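Local coordinates for suppressor of fused family protein (Neisseria gonorrhoeae, PDB 3K5J) that is of unknown function but resembles the N-terminal domain of human Suppressor of fused and probably acts through protein binding, at residues W52-S57 with P76-T81; F68-F73 with Y123-E128; F137-P142 with I168-I173; H11-K14 with D20-G23; G105-W108 with F114-F117. All coordinates share one frame; numbering follows the deposited sequence.

Contact 1: W52-S57 with P76-T81; sequences WVYVSS and PEHIET
Tyr54 (chi1 -67°) and His78 (chi1 -57°) share one first torsion, with CG opposite the carbonyl carbon and beside the backbone N; it extends the phenol from the strand to the helix and swings the imidazole so that His78 CD2 comes beside Tyr54 CD1 and CE1. The helix backbone itself puts His78 CB over one face of the phenol, 3.6 Å from Tyr54 CG and displaced toward the rim, a CH-pi contact. The imidazole plane is inclined by 59° to the phenol, and the two rings meet obliquely, with His78 CD2 3.7 Å from Tyr54 CE1. Ile79 adds an aliphatic neighbour beyond, its CG1 4.0 Å from Tyr54 CE2. Here the first turn of helix 77-91 packs on a face of the mixed sheet at strand 52-57, which runs antiparallel to both 39-43 and 65-71, an alpha/beta layer in the Suppressor of fused domain. Tyr54 OH and His78 NE2 find their partners beyond the interface: Tyr54 OH is hydrogen-bonded to Gln42 NE2 and to Thr75 N, and His78 NE2 to Ser71 OG on strand 65-71. Within the helix, Glu77 O is gripped twice by Thr81, through OG1 at 3.0 Å and through N at 2.9 Å; the hydroxyl and the amide come from opposite faces of the carbonyl plane.

Contact 2: F68-F73 with Y123-E128; sequences FIISPF and YPYGQE
Two aromatic rings, Phe68 and Tyr125, meet obliquely, with centroids 5.8 Å apart and planes at 53°. Phe68 CE1 comes up in the plane of the tyrosine ring, at its edge, 3.8 Å from Tyr125 CE2. Phe68 reaches this place with chi1 at 64°, where CG is set between the backbone N and the carbonyl carbon.

Aliphatic packing does the rest. Ile70 approaches Tyr125 from the opposite direction, and its CD1 lies 3.6 Å from Tyr125 CE2 and 3.8 Å from Pro124 CG, wedged against both. Its other branch, CG2, is 3.7 Å from Tyr125 OH. Pro124 also covers a face of the neighbouring tyrosine, with CB 3.9 Å above the ring centre.

Among polar bonds, Ser71 OG donates to Phe73 O over 2.7 Å in the carbonyl plane, bridging the turn in which strand 65-71 ends, and is also bonded to His78 NE2 of helix 77-91. Gly126, with a positive phi, is the N-cap of helix 127-130.

The loop leading into that helix thus covers one side of the sheet, where Phe68 also meets Trp139 of parallel strand 135-143 at a small interplanar angle, Tyr125 touches Val53 of strand 52-57, and Trp16 packs edge-to-face with Tyr125.

Contact 3: F137-P142 with I168-I173; sequences FFWLLP and IDYLDI
The tyrosine that packs on Trp139, Tyr170, sits in a turn held by its two neighbours: Leu171 N donates to Asp169 OD1 over 3.0 Å, meeting the carboxylate from above its plane. A second bond, from Asp172 N to Asp169 O at 3.1 Å, closes the same turn. Together they form an Asx turn within a type I beta turn, and Tyr170 is carried on it toward the strand.

The main contact is T-shaped. The six-membered ring of Trp139 directs its edge at the face of Tyr170, the planes standing at 83° and the centroids 4.9 Å apart. Trp139 CZ2 leads, 3.6 Å from Tyr170 CG and offset toward the rim on the CB side, while CH2 follows at 3.7 Å from Tyr170 CD2. Trp139 extends its indole by placing CG opposite the backbone N (chi1 179°), whereas Tyr170 folds its ring back between its own N and carbonyl carbon (chi1 52°), which turns a flat face to the indole.

Leu141 backs this pair. Its CB lies over the indole face, and its CD1 touches Tyr170 CB at 3.7 Å and meets Ile168 CD1 tip to tip at 4.1 Å. Pro124 borders both aromatic rings, and Phe163 of helix 156-166 touches Leu141 and Ile168. A glycerol, probably from the crystallisation liquor, lies about 4 Å from the Trp139 side chain.

The arrangement is that of a mixed beta sheet in an alpha/beta fold, whose strand 135-143 is covered on one side by the irregular loop after helix 156-166, the beta turn supplying the aromatic cover.

Contact 4: H11-K14 with D20-G23; sequences HLQK and DIKG
Ile21 points its CB at the helix and runs straight on, so that its delta methyl ends against the backbone between Leu12 and Gln13. Ile21 CD1 lies 3.6 Å from Gln13 N and 3.7 Å from Leu12 C, and it reaches Leu12 CB at 3.9 Å. The isoleucine therefore meets the helix at its backbone and at the base of Leu12, while the folded-back amide of Gln13 also touches it.

Gln13 is oriented quite differently. It slides past Ile21 in the opposite direction, its chain bent at CB-CG (chi2 64°) so that the amide folds back beside the isoleucine. Gln13 OE1 comes 3.8 Å from Ile21 CD1, a packing contact made along the flank of the aliphatic chain.

The bend also brings the amide to polar partners. A water donates to Gln13 OE1 over 2.6 Å and accepts from Ile21 N at 2.9 Å, joining the helix side chain to the strand backbone. Gln13 NE2 is hydrogen-bonded to His19 O, in the connection just ahead of the strand, and the amide is thus held at both of its polar atoms, which fixes its rotation. The backbone N-H of Ile21 that the water serves is flanked by Asp20 and Lys22, whose backbones bond to strand 39-43.

This is a short helix-to-strand connection at the N-terminal end of the chain: helix 2-15 lies alongside strand 21-24, which pairs antiparallel with 39-43 at one end of the sheet. Phe41 on that second strand touches both Leu12 and Ile21, and Leu12 reaches further in to Val55 of strand 52-57.

Contact 5: G105-W108 with F114-F117; sequences GRPW and FRHF. With SO4 (sulfate ion), chain E.
Arg115 lies along the backbone of Gly105 to Pro107 from its root to its tip. Arg115 CB rests 3.7 Å from Arg106 O, and CG remains beside the same carbonyl. A bend at chi3 (72°) then lays the guanidinium flat, with Arg106 CA over one face, 3.8 Å from Arg115 CZ. Arg115 NH1 packs on Pro107 CD at 3.6 Å, the two side chains running side by side. Arg115 NH2 ends at a water in the guanidinium plane, a weak bond of 3.1 Å; the water donates to Gly105 O over 2.6 Å.

Behind the arginine, Trp108 N donates to Phe114 O over 2.9 Å (156° at the hydrogen), nearly in line with the C=O bond, and so closes the loop. Trp108 CD1 meets Phe114 CB at 3.8 Å, and the two rings are nearly parallel and meet rim to rim, neither over the face of the other. On the outer side, His116 NE2 makes a weak bond of 3.2 Å to sulfate O3; Arg148 and Asn103 also bind this ion, probably from the crystallisation liquor.

The loop joins antiparallel strands 101-103 and 116-120. Arg106 reaches Glu80 of helix 77-91 in a salt bridge, while Trp108 and Phe117 turn inward to Pro142 and Leu140 of strand 135-143.

How the contacts relate
All five contacts belong to one mixed sheet. Contact 1 is the buried one, between strand 52-57 and helix 77-91; contact 5 borders the same helix through the Glu80-Arg106 salt bridge. Contacts 2 and 3 share neighbouring parallel strands, 65-71 and 135-143, covered by loops, and backbone hydrogen bonds between Phe68 and Phe138 or Leu140 join them. Their chemistry is aromatic and aliphatic, as in contact 1. Contacts 4 and 5 lie farther out, on opposite sides of the chain's centre with centres about 26 Å apart, and each includes a bridging water. Contact 5 alone has a direct hydrogen bond between its segments.

Contact 1: W52-S57 with P76-T81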
# COMPACT_ATOMS: atom_id res chain seq x y z
N TRP A 52 4.64 5.47 -9.76
CA TRP A 52 5.62 5.37 -8.70
C TRP A 52 5.08 4.35 -7.70
O TRP A 52 3.89 4.35 -7.40
CB TRP A 52 5.74 6.71 -8.02
CG TRP A 52 6.16 7.81 -8.97
CD1 TRP A 52 5.41 8.40 -9.96
CD2 TRP A 52 7.43 8.41 -9.01
NE1 TRP A 52 6.16 9.33 -10.64
CE2 TRP A 52 7.41 9.37 -10.06
CE3 TRP A 52 8.58 8.25 -8.27
CZ2 TRP A 52 8.53 10.13 -10.39
CZ3 TRP A 52 9.67 9.01 -8.57
CH2 TRP A 52 9.63 9.95 -9.62
N VAL A 53 5.93 3.47 -7.20
CA VAL A 53 5.51 2.50 -6.23
C VAL A 53 6.28 2.69 -4.93
O VAL A 53 7.50 2.74 -4.93
CB VAL A 53 5.67 1.03 -6.71
CG1 VAL A 53 5.08 0.04 -5.71
CG2 VAL A 53 5.06 0.86 -8.11
N TYR A 54 5.55 2.79 -3.82
CA TYR A 54 6.11 2.95 -2.48
C TYR A 54 5.81 1.71 -1.65
O TYR A 54 4.63 1.35 -1.51
CB TYR A 54 5.54 4.18 -1.80
CG TYR A 54 5.93 5.54 -2.41
CD1 TYR A 54 5.34 5.98 -3.58
CD2 TYR A 54 6.96 6.28 -1.86
CE1 TYR A 54 5.73 7.19 -4.15
CE2 TYR A 54 7.35 7.49 -2.42
CZ TYR A 54 6.71 7.94 -3.56
OH TYR A 54 7.13 9.15 -4.12
N VAL A 55 6.86 1.08 -1.11
CA VAL A 55 6.74 -0.22 -0.48
C VAL A 55 7.31 -0.18 0.95
O VAL A 55 8.41 0.34 1.16
CB VAL A 55 7.49 -1.34 -1.28
CG1 VAL A 55 7.23 -2.72 -0.62
CG2 VAL A 55 7.15 -1.29 -2.79
N SER A 56 6.58 -0.71 1.93
CA SER A 56 7.11 -0.80 3.28
C SER A 56 8.17 -1.89 3.43
O SER A 56 8.12 -2.90 2.72
CB SER A 56 5.98 -1.04 4.27
OG SER A 56 5.38 -2.33 4.16
N SER A 57 9.02 -1.72 4.44
CA SER A 57 9.98 -2.76 4.78
C SER A 57 10.27 -2.77 6.27
O SER A 57 10.90 -1.84 6.81
CB SER A 57 11.31 -2.51 4.02
OG SER A 57 12.26 -3.55 4.26
N PRO A 76 6.08 12.61 -1.17
CA PRO A 76 6.45 12.08 0.12
C PRO A 76 5.24 11.76 1.01
O PRO A 76 5.39 11.14 2.08
CB PRO A 76 7.30 13.21 0.72
CG PRO A 76 6.78 14.38 0.11
CD PRO A 76 6.49 14.01 -1.30
N GLU A 77 4.04 12.11 0.57
CA GLU A 77 2.85 11.72 1.30
C GLU A 77 2.84 10.22 1.59
O GLU A 77 2.38 9.78 2.66
CB GLU A 77 1.59 12.13 0.52
CG GLU A 77 1.38 13.66 0.50
CD GLU A 77 0.38 14.09 -0.57
OE1 GLU A 77 0.68 13.87 -1.77
OE2 GLU A 77 -0.69 14.63 -0.19
N HIS A 78 3.31 9.44 0.64
CA HIS A 78 3.25 7.99 0.82
C HIS A 78 4.27 7.46 1.82
O HIS A 78 4.03 6.43 2.48
CB HIS A 78 3.37 7.28 -0.53
CG HIS A 78 2.32 7.72 -1.49
ND1 HIS A 78 0.99 7.83 -1.13
CD2 HIS A 78 2.40 8.11 -2.79
CE1 HIS A 78 0.31 8.25 -2.19
NE2 HIS A 78 1.14 8.44 -3.20
N ILE A 79 5.40 8.14 1.93
CA ILE A 79 6.40 7.81 2.92
C ILE A 79 5.81 8.06 4.32
O ILE A 79 5.91 7.21 5.22
CB ILE A 79 7.71 8.63 2.73
CG1 ILE A 79 8.28 8.38 1.33
CG2 ILE A 79 8.72 8.25 3.76
CD1 ILE A 79 9.41 9.34 0.95
N GLU A 80 5.13 9.21 4.46
CA GLU A 80 4.51 9.61 5.72
C GLU A 80 3.40 8.61 6.10
O GLU A 80 3.28 8.15 7.25
CB GLU A 80 3.93 11.03 5.55
CG GLU A 80 4.94 12.15 5.23
CD GLU A 80 4.38 13.36 4.45
OE1 GLU A 80 3.12 13.47 4.23
OE2 GLU A 80 5.24 14.21 4.04
N THR A 81 2.58 8.26 5.12
CA THR A 81 1.46 7.31 5.34
C THR A 81 1.98 5.96 5.80
O THR A 81 1.48 5.38 6.75
CB THR A 81 0.65 7.13 4.03
OG1 THR A 81 0.01 8.38 3.75
CG2 THR A 81 -0.36 6.04 4.13

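Contact 2: F68-F73 with Y123-E128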
# COMPACT_ATOMS: atom_id res chain seq x y z
N PHE A 68 2.12 -1.85 -0.12
CA PHE A 68 2.59 -0.88 -1.09
C PHE A 68 1.46 -0.04 -1.66
O PHE A 68 0.30 -0.46 -1.72
CB PHE A 68 3.39 -1.55 -2.24
CG PHE A 68 2.61 -2.48 -3.08
CD1 PHE A 68 1.95 -2.01 -4.21
CD2 PHE A 68 2.56 -3.82 -2.80
CE1 PHE A 68 1.20 -2.86 -5.01
CE2 PHE A 68 1.83 -4.67 -3.61
CZ PHE A 68 1.14 -4.21 -4.71
N ILE A 69 1.84 1.15 -2.11
CA ILE A 69 0.96 2.16 -2.72
C ILE A 69 1.47 2.41 -4.14
O ILE A 69 2.69 2.63 -4.33
CB ILE A 69 0.97 3.47 -1.92
CG1 ILE A 69 0.46 3.27 -0.50
CG2 ILE A 69 0.18 4.57 -2.66
CD1 ILE A 69 0.86 4.35 0.52
N ILE A 70 0.54 2.39 -5.10
CA ILE A 70 0.85 2.73 -6.50
C ILE A 70 0.35 4.14 -6.75
O ILE A 70 -0.83 4.42 -6.60
CB ILE A 70 0.25 1.74 -7.54
CG1 ILE A 70 0.39 0.27 -7.11
CG2 ILE A 70 0.83 2.01 -8.93
CD1 ILE A 70 -0.34 -0.71 -8.04
N SER A 71 1.26 5.06 -7.06
CA SER A 71 0.95 6.49 -7.12
C SER A 71 1.15 7.06 -8.51
O SER A 71 2.16 6.80 -9.16
CB SER A 71 1.84 7.26 -6.16
OG SER A 71 1.45 8.61 -6.05
N PRO A 72 0.21 7.92 -8.94
CA PRO A 72 0.38 8.54 -10.26
C PRO A 72 1.54 9.53 -10.37
O PRO A 72 2.00 9.84 -11.48
CB PRO A 72 -0.99 9.23 -10.49
CG PRO A 72 -1.55 9.44 -9.18
CD PRO A 72 -1.09 8.27 -8.33
N PHE A 73 1.97 10.04 -9.24
CA PHE A 73 3.07 10.99 -9.19
C PHE A 73 3.91 10.76 -7.93
O PHE A 73 3.48 10.11 -6.97
CB PHE A 73 2.54 12.44 -9.26
CG PHE A 73 1.42 12.74 -8.26
CD1 PHE A 73 1.70 13.01 -6.92
CD2 PHE A 73 0.10 12.80 -8.68
CE1 PHE A 73 0.66 13.31 -6.01
CE2 PHE A 73 -0.94 13.06 -7.77
CZ PHE A 73 -0.66 13.35 -6.47
N TYR A 123 -2.89 -7.42 -7.45
CA TYR A 123 -3.39 -7.76 -8.78
C TYR A 123 -2.61 -7.16 -9.96
O TYR A 123 -2.44 -7.83 -10.97
CB TYR A 123 -4.88 -7.42 -8.89
CG TYR A 123 -5.76 -8.18 -7.93
CD1 TYR A 123 -5.83 -9.56 -7.98
CD2 TYR A 123 -6.47 -7.54 -6.93
CE1 TYR A 123 -6.65 -10.26 -7.11
CE2 TYR A 123 -7.28 -8.22 -6.05
CZ TYR A 123 -7.37 -9.59 -6.11
OH TYR A 123 -8.16 -10.24 -5.21
N PRO A 124 -2.07 -5.92 -9.83
CA PRO A 124 -1.33 -5.36 -10.98
C PRO A 124 -0.03 -6.08 -11.32
O PRO A 124 0.47 -5.97 -12.45
CB PRO A 124 -1.05 -3.91 -10.56
CG PRO A 124 -2.19 -3.61 -9.61
CD PRO A 124 -2.35 -4.86 -8.83
N TYR A 125 0.50 -6.82 -10.34
CA TYR A 125 1.83 -7.37 -10.39
C TYR A 125 1.95 -8.90 -10.32
O TYR A 125 2.86 -9.48 -10.93
CB TYR A 125 2.68 -6.70 -9.32
CG TYR A 125 2.72 -5.20 -9.47
CD1 TYR A 125 3.09 -4.64 -10.68
CD2 TYR A 125 2.39 -4.36 -8.43
CE1 TYR A 125 3.09 -3.26 -10.87
CE2 TYR A 125 2.41 -2.98 -8.59
CZ TYR A 125 2.79 -2.43 -9.79
OH TYR A 125 2.76 -1.04 -9.92
N GLY A 126 1.04 -9.53 -9.60
CA GLY A 126 1.00 -10.99 -9.55
C GLY A 126 1.89 -11.64 -8.50
O GLY A 126 2.51 -10.98 -7.65
N GLN A 127 1.95 -12.97 -8.57
CA GLN A 127 2.53 -13.77 -7.55
C GLN A 127 4.02 -13.57 -7.37
O GLN A 127 4.53 -13.74 -6.26
CB GLN A 127 2.27 -15.25 -7.83
CG GLN A 127 2.60 -16.16 -6.64
CD GLN A 127 2.42 -17.60 -7.00
OE1 GLN A 127 3.22 -18.15 -7.77
NE2 GLN A 127 1.35 -18.20 -6.50
N GLU A 128 4.73 -13.18 -8.43
CA GLU A 128 6.18 -12.95 -8.30
C GLU A 128 6.48 -11.82 -7.31
O GLU A 128 7.51 -11.85 -6.63
CB GLU A 128 6.85 -12.62 -9.64
CG GLU A 128 8.39 -12.57 -9.59
CD GLU A 128 9.02 -12.26 -10.93
OE1 GLU A 128 8.29 -12.08 -11.91
OE2 GLU A 128 10.25 -12.18 -10.97

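Contact 3: F137-P142 with I168-I173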
# COMPACT_ATOMS: atom_id res chain seq x y z
N PHE A 137 3.36 -9.44 0.05
CA PHE A 137 3.27 -8.01 -0.31
C PHE A 137 1.85 -7.71 -0.76
O PHE A 137 1.39 -8.21 -1.79
CB PHE A 137 4.27 -7.68 -1.41
CG PHE A 137 5.69 -7.66 -0.88
CD1 PHE A 137 6.39 -8.84 -0.66
CD2 PHE A 137 6.30 -6.47 -0.58
CE1 PHE A 137 7.61 -8.83 -0.05
CE2 PHE A 137 7.56 -6.45 -0.00
CZ PHE A 137 8.22 -7.63 0.24
N PHE A 138 1.16 -6.93 0.06
CA PHE A 138 -0.22 -6.56 -0.18
C PHE A 138 -0.34 -5.12 -0.69
O PHE A 138 0.41 -4.24 -0.30
CB PHE A 138 -1.10 -6.74 1.09
CG PHE A 138 -1.23 -8.15 1.58
CD1 PHE A 138 -1.05 -9.24 0.76
CD2 PHE A 138 -1.48 -8.37 2.91
CE1 PHE A 138 -1.22 -10.52 1.26
CE2 PHE A 138 -1.61 -9.67 3.42
CZ PHE A 138 -1.46 -10.72 2.57
N TRP A 139 -1.36 -4.91 -1.51
CA TRP A 139 -1.65 -3.64 -2.17
C TRP A 139 -2.64 -2.81 -1.36
O TRP A 139 -3.72 -3.28 -0.98
CB TRP A 139 -2.24 -3.96 -3.53
CG TRP A 139 -2.63 -2.85 -4.38
CD1 TRP A 139 -2.10 -1.61 -4.40
CD2 TRP A 139 -3.55 -2.91 -5.47
NE1 TRP A 139 -2.65 -0.86 -5.41
CE2 TRP A 139 -3.55 -1.64 -6.09
CE3 TRP A 139 -4.40 -3.89 -5.97
CZ2 TRP A 139 -4.33 -1.35 -7.20
CZ3 TRP A 139 -5.19 -3.61 -7.06
CH2 TRP A 139 -5.14 -2.36 -7.66
N LEU A 140 -2.24 -1.59 -1.04
CA LEU A 140 -3.12 -0.58 -0.46
C LEU A 140 -3.88 0.14 -1.60
O LEU A 140 -3.37 1.09 -2.19
CB LEU A 140 -2.30 0.38 0.37
CG LEU A 140 -1.64 -0.18 1.63
CD1 LEU A 140 -0.68 0.80 2.26
CD2 LEU A 140 -2.67 -0.71 2.61
N LEU A 141 -5.08 -0.34 -1.89
CA LEU A 141 -5.88 0.16 -3.00
C LEU A 141 -6.78 1.30 -2.50
O LEU A 141 -7.62 1.07 -1.62
CB LEU A 141 -6.75 -0.99 -3.53
CG LEU A 141 -7.89 -0.62 -4.48
CD1 LEU A 141 -7.35 0.15 -5.70
CD2 LEU A 141 -8.64 -1.90 -4.89
N PRO A 142 -6.63 2.53 -3.02
CA PRO A 142 -7.55 3.59 -2.55
C PRO A 142 -8.99 3.33 -2.93
O PRO A 142 -9.27 2.92 -4.07
CB PRO A 142 -7.02 4.86 -3.23
CG PRO A 142 -5.69 4.52 -3.78
CD PRO A 142 -5.66 3.03 -4.00
N ILE A 168 -11.65 -0.41 -12.58
CA ILE A 168 -11.27 0.82 -11.90
C ILE A 168 -9.87 1.32 -12.25
O ILE A 168 -8.87 0.54 -12.32
CB ILE A 168 -11.46 0.79 -10.42
CG1 ILE A 168 -10.62 -0.32 -9.79
CG2 ILE A 168 -12.98 0.67 -10.06
CD1 ILE A 168 -10.51 -0.17 -8.28
N ASP A 169 -9.78 2.61 -12.46
CA ASP A 169 -8.47 3.24 -12.66
C ASP A 169 -8.01 3.73 -11.32
O ASP A 169 -8.31 4.82 -10.89
CB ASP A 169 -8.53 4.37 -13.65
CG ASP A 169 -7.17 5.00 -13.91
OD1 ASP A 169 -6.14 4.57 -13.32
OD2 ASP A 169 -7.12 5.90 -14.74
N TYR A 170 -7.18 2.89 -10.71
CA TYR A 170 -6.66 3.17 -9.41
C TYR A 170 -5.63 4.30 -9.34
O TYR A 170 -5.28 4.78 -8.26
CB TYR A 170 -6.13 1.90 -8.75
CG TYR A 170 -5.14 1.16 -9.61
CD1 TYR A 170 -3.80 1.52 -9.63
CD2 TYR A 170 -5.53 0.09 -10.35
CE1 TYR A 170 -2.89 0.85 -10.42
CE2 TYR A 170 -4.62 -0.60 -11.15
CZ TYR A 170 -3.30 -0.21 -11.17
OH TYR A 170 -2.41 -0.88 -11.98
N LEU A 171 -5.15 4.76 -10.50
CA LEU A 171 -4.29 5.92 -10.58
C LEU A 171 -5.01 7.24 -10.72
O LEU A 171 -4.37 8.27 -10.66
CB LEU A 171 -3.25 5.77 -11.69
CG LEU A 171 -2.33 4.56 -11.55
CD1 LEU A 171 -1.44 4.45 -12.82
CD2 LEU A 171 -1.50 4.64 -10.29
N ASP A 172 -6.33 7.19 -10.87
CA ASP A 172 -7.14 8.40 -11.03
C ASP A 172 -7.62 8.83 -9.65
O ASP A 172 -8.43 8.14 -9.04
CB ASP A 172 -8.31 8.07 -11.98
CG ASP A 172 -9.27 9.21 -12.13
OD1 ASP A 172 -8.99 10.31 -11.62
OD2 ASP A 172 -10.29 8.97 -12.87
N ILE A 173 -7.10 9.97 -9.18
CA ILE A 173 -7.44 10.50 -7.88
C ILE A 173 -8.91 10.92 -7.73
O ILE A 173 -9.39 11.13 -6.60
CB ILE A 173 -6.52 11.65 -7.40
CG1 ILE A 173 -6.69 12.91 -8.26
CG2 ILE A 173 -5.06 11.20 -7.42
CD1 ILE A 173 -6.01 14.15 -7.70

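Contact 4: H11-K14 with D20-G23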
# COMPACT_ATOMS: atom_id res chain seq x y z
N HIS A 11 14.11 -8.43 -3.44
CA HIS A 11 12.84 -8.92 -3.95
C HIS A 11 12.24 -7.91 -4.94
O HIS A 11 11.82 -8.25 -6.05
CB HIS A 11 11.89 -9.21 -2.79
CG HIS A 11 10.54 -9.68 -3.21
ND1 HIS A 11 10.32 -10.88 -3.85
CD2 HIS A 11 9.33 -9.09 -3.07
CE1 HIS A 11 9.02 -11.02 -4.06
NE2 HIS A 11 8.40 -9.94 -3.61
N LEU A 12 12.23 -6.65 -4.54
CA LEU A 12 11.68 -5.61 -5.40
C LEU A 12 12.53 -5.39 -6.65
O LEU A 12 12.01 -5.20 -7.73
CB LEU A 12 11.51 -4.29 -4.64
CG LEU A 12 10.69 -4.30 -3.36
CD1 LEU A 12 10.71 -2.95 -2.66
CD2 LEU A 12 9.27 -4.82 -3.64
N GLN A 13 13.85 -5.42 -6.46
CA GLN A 13 14.78 -5.19 -7.57
C GLN A 13 14.69 -6.31 -8.63
O GLN A 13 14.81 -6.05 -9.85
CB GLN A 13 16.21 -5.01 -7.07
CG GLN A 13 17.15 -4.49 -8.10
CD GLN A 13 16.81 -3.08 -8.59
OE1 GLN A 13 17.22 -2.10 -7.95
NE2 GLN A 13 16.07 -2.94 -9.74
N LYS A 14 14.47 -7.54 -8.16
CA LYS A 14 14.28 -8.72 -9.03
C LYS A 14 13.00 -8.60 -9.84
O LYS A 14 12.94 -8.97 -11.03
CB LYS A 14 14.25 -10.00 -8.18
CG LYS A 14 13.96 -11.29 -8.94
CD LYS A 14 13.66 -12.43 -8.00
CE LYS A 14 12.86 -13.50 -8.71
NZ LYS A 14 13.59 -13.99 -9.90
N ASP A 20 15.23 1.86 -11.19
CA ASP A 20 15.95 2.34 -10.03
C ASP A 20 14.97 2.33 -8.83
O ASP A 20 13.79 2.63 -8.98
CB ASP A 20 16.48 3.75 -10.26
CG ASP A 20 17.52 3.79 -11.40
OD1 ASP A 20 18.36 2.86 -11.47
OD2 ASP A 20 17.47 4.75 -12.20
N ILE A 21 15.51 1.99 -7.67
CA ILE A 21 14.79 1.92 -6.42
C ILE A 21 15.58 2.68 -5.36
O ILE A 21 16.79 2.45 -5.17
CB ILE A 21 14.55 0.47 -5.97
CG1 ILE A 21 13.85 -0.33 -7.07
CG2 ILE A 21 13.81 0.44 -4.57
CD1 ILE A 21 13.60 -1.82 -6.75
N LYS A 22 14.91 3.61 -4.69
CA LYS A 22 15.49 4.44 -3.64
C LYS A 22 14.95 4.00 -2.29
O LYS A 22 13.76 3.75 -2.15
CB LYS A 22 15.14 5.94 -3.83
CG LYS A 22 15.67 6.89 -2.72
CD LYS A 22 15.45 8.38 -3.03
CE LYS A 22 16.16 9.28 -2.03
NZ LYS A 22 16.00 10.73 -2.35
N GLY A 23 15.81 3.95 -1.29
CA GLY A 23 15.43 3.62 0.07
C GLY A 23 15.46 4.83 0.96
O GLY A 23 16.33 5.70 0.84
O HOH W 1 17.97 0.43 -8.04

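Contact 5: G105-W108 with F114-F117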
# COMPACT_ATOMS: atom_id res chain seq x y z
N GLY A 105 -6.85 8.74 7.62
CA GLY A 105 -7.05 9.92 8.47
C GLY A 105 -6.92 11.24 7.74
O GLY A 105 -6.91 12.32 8.36
N ARG A 106 -6.80 11.14 6.41
CA ARG A 106 -6.65 12.24 5.50
C ARG A 106 -6.70 11.65 4.09
O ARG A 106 -6.60 10.44 3.93
CB ARG A 106 -5.32 12.96 5.73
CG ARG A 106 -4.12 12.17 5.38
CD ARG A 106 -2.89 13.00 5.69
NE ARG A 106 -1.70 12.37 5.15
CZ ARG A 106 -0.47 12.76 5.41
NH1 ARG A 106 -0.26 13.77 6.30
NH2 ARG A 106 0.53 12.08 4.80
N PRO A 107 -6.83 12.49 3.05
CA PRO A 107 -6.76 11.97 1.70
C PRO A 107 -5.43 11.30 1.41
O PRO A 107 -4.37 11.78 1.84
CB PRO A 107 -6.97 13.19 0.84
CG PRO A 107 -7.75 14.12 1.73
CD PRO A 107 -7.14 13.94 3.07
N TRP A 108 -5.45 10.24 0.61
CA TRP A 108 -4.20 9.51 0.34
C TRP A 108 -3.16 10.39 -0.35
O TRP A 108 -1.98 10.24 -0.11
CB TRP A 108 -4.46 8.22 -0.44
CG TRP A 108 -4.87 8.34 -1.85
CD1 TRP A 108 -6.00 8.95 -2.35
CD2 TRP A 108 -4.19 7.79 -3.00
NE1 TRP A 108 -6.05 8.81 -3.72
CE2 TRP A 108 -4.96 8.09 -4.14
CE3 TRP A 108 -3.02 7.03 -3.17
CZ2 TRP A 108 -4.56 7.70 -5.43
CZ3 TRP A 108 -2.65 6.62 -4.42
CH2 TRP A 108 -3.39 6.99 -5.55
N PHE A 114 -10.24 10.40 -1.54
CA PHE A 114 -10.20 9.02 -1.02
C PHE A 114 -9.32 9.00 0.24
O PHE A 114 -8.16 9.41 0.18
CB PHE A 114 -9.71 8.03 -2.07
CG PHE A 114 -10.34 8.19 -3.42
CD1 PHE A 114 -11.64 8.70 -3.59
CD2 PHE A 114 -9.67 7.79 -4.54
CE1 PHE A 114 -12.18 8.86 -4.86
CE2 PHE A 114 -10.24 7.92 -5.81
CZ PHE A 114 -11.49 8.47 -5.95
N ARG A 115 -9.90 8.54 1.35
CA ARG A 115 -9.26 8.56 2.66
C ARG A 115 -9.07 7.17 3.25
O ARG A 115 -8.70 7.05 4.42
CB ARG A 115 -10.17 9.33 3.64
CG ARG A 115 -10.56 10.71 3.18
CD ARG A 115 -11.63 11.30 4.14
NE ARG A 115 -11.05 11.66 5.44
CZ ARG A 115 -10.40 12.79 5.69
NH1 ARG A 115 -10.33 13.75 4.79
NH2 ARG A 115 -9.92 12.97 6.89
N HIS A 116 -9.34 6.13 2.47
CA HIS A 116 -9.19 4.75 2.91
C HIS A 116 -8.47 3.93 1.86
O HIS A 116 -8.66 4.15 0.67
CB HIS A 116 -10.56 4.09 3.16
CG HIS A 116 -11.40 4.77 4.18
ND1 HIS A 116 -12.19 5.85 3.84
CD2 HIS A 116 -11.59 4.53 5.51
CE1 HIS A 116 -12.83 6.25 4.93
NE2 HIS A 116 -12.49 5.47 5.95
N PHE A 117 -7.79 2.90 2.33
CA PHE A 117 -7.29 1.82 1.48
C PHE A 117 -8.04 0.54 1.82
O PHE A 117 -8.40 0.32 2.95
CB PHE A 117 -5.81 1.53 1.76
CG PHE A 117 -4.85 2.69 1.47
CD1 PHE A 117 -4.73 3.23 0.19
CD2 PHE A 117 -3.98 3.12 2.46
CE1 PHE A 117 -3.80 4.21 -0.07
CE2 PHE A 117 -3.06 4.11 2.20
CZ PHE A 117 -2.98 4.66 0.93
S SO4 E . -13.08 3.69 9.94
O1 SO4 E . -14.30 4.51 10.03
O2 SO4 E . -13.44 2.43 10.55
O3 SO4 E . -12.75 3.52 8.49
O4 SO4 E . -12.01 4.32 10.75
O HOH W 2 -8.17 14.45 9.04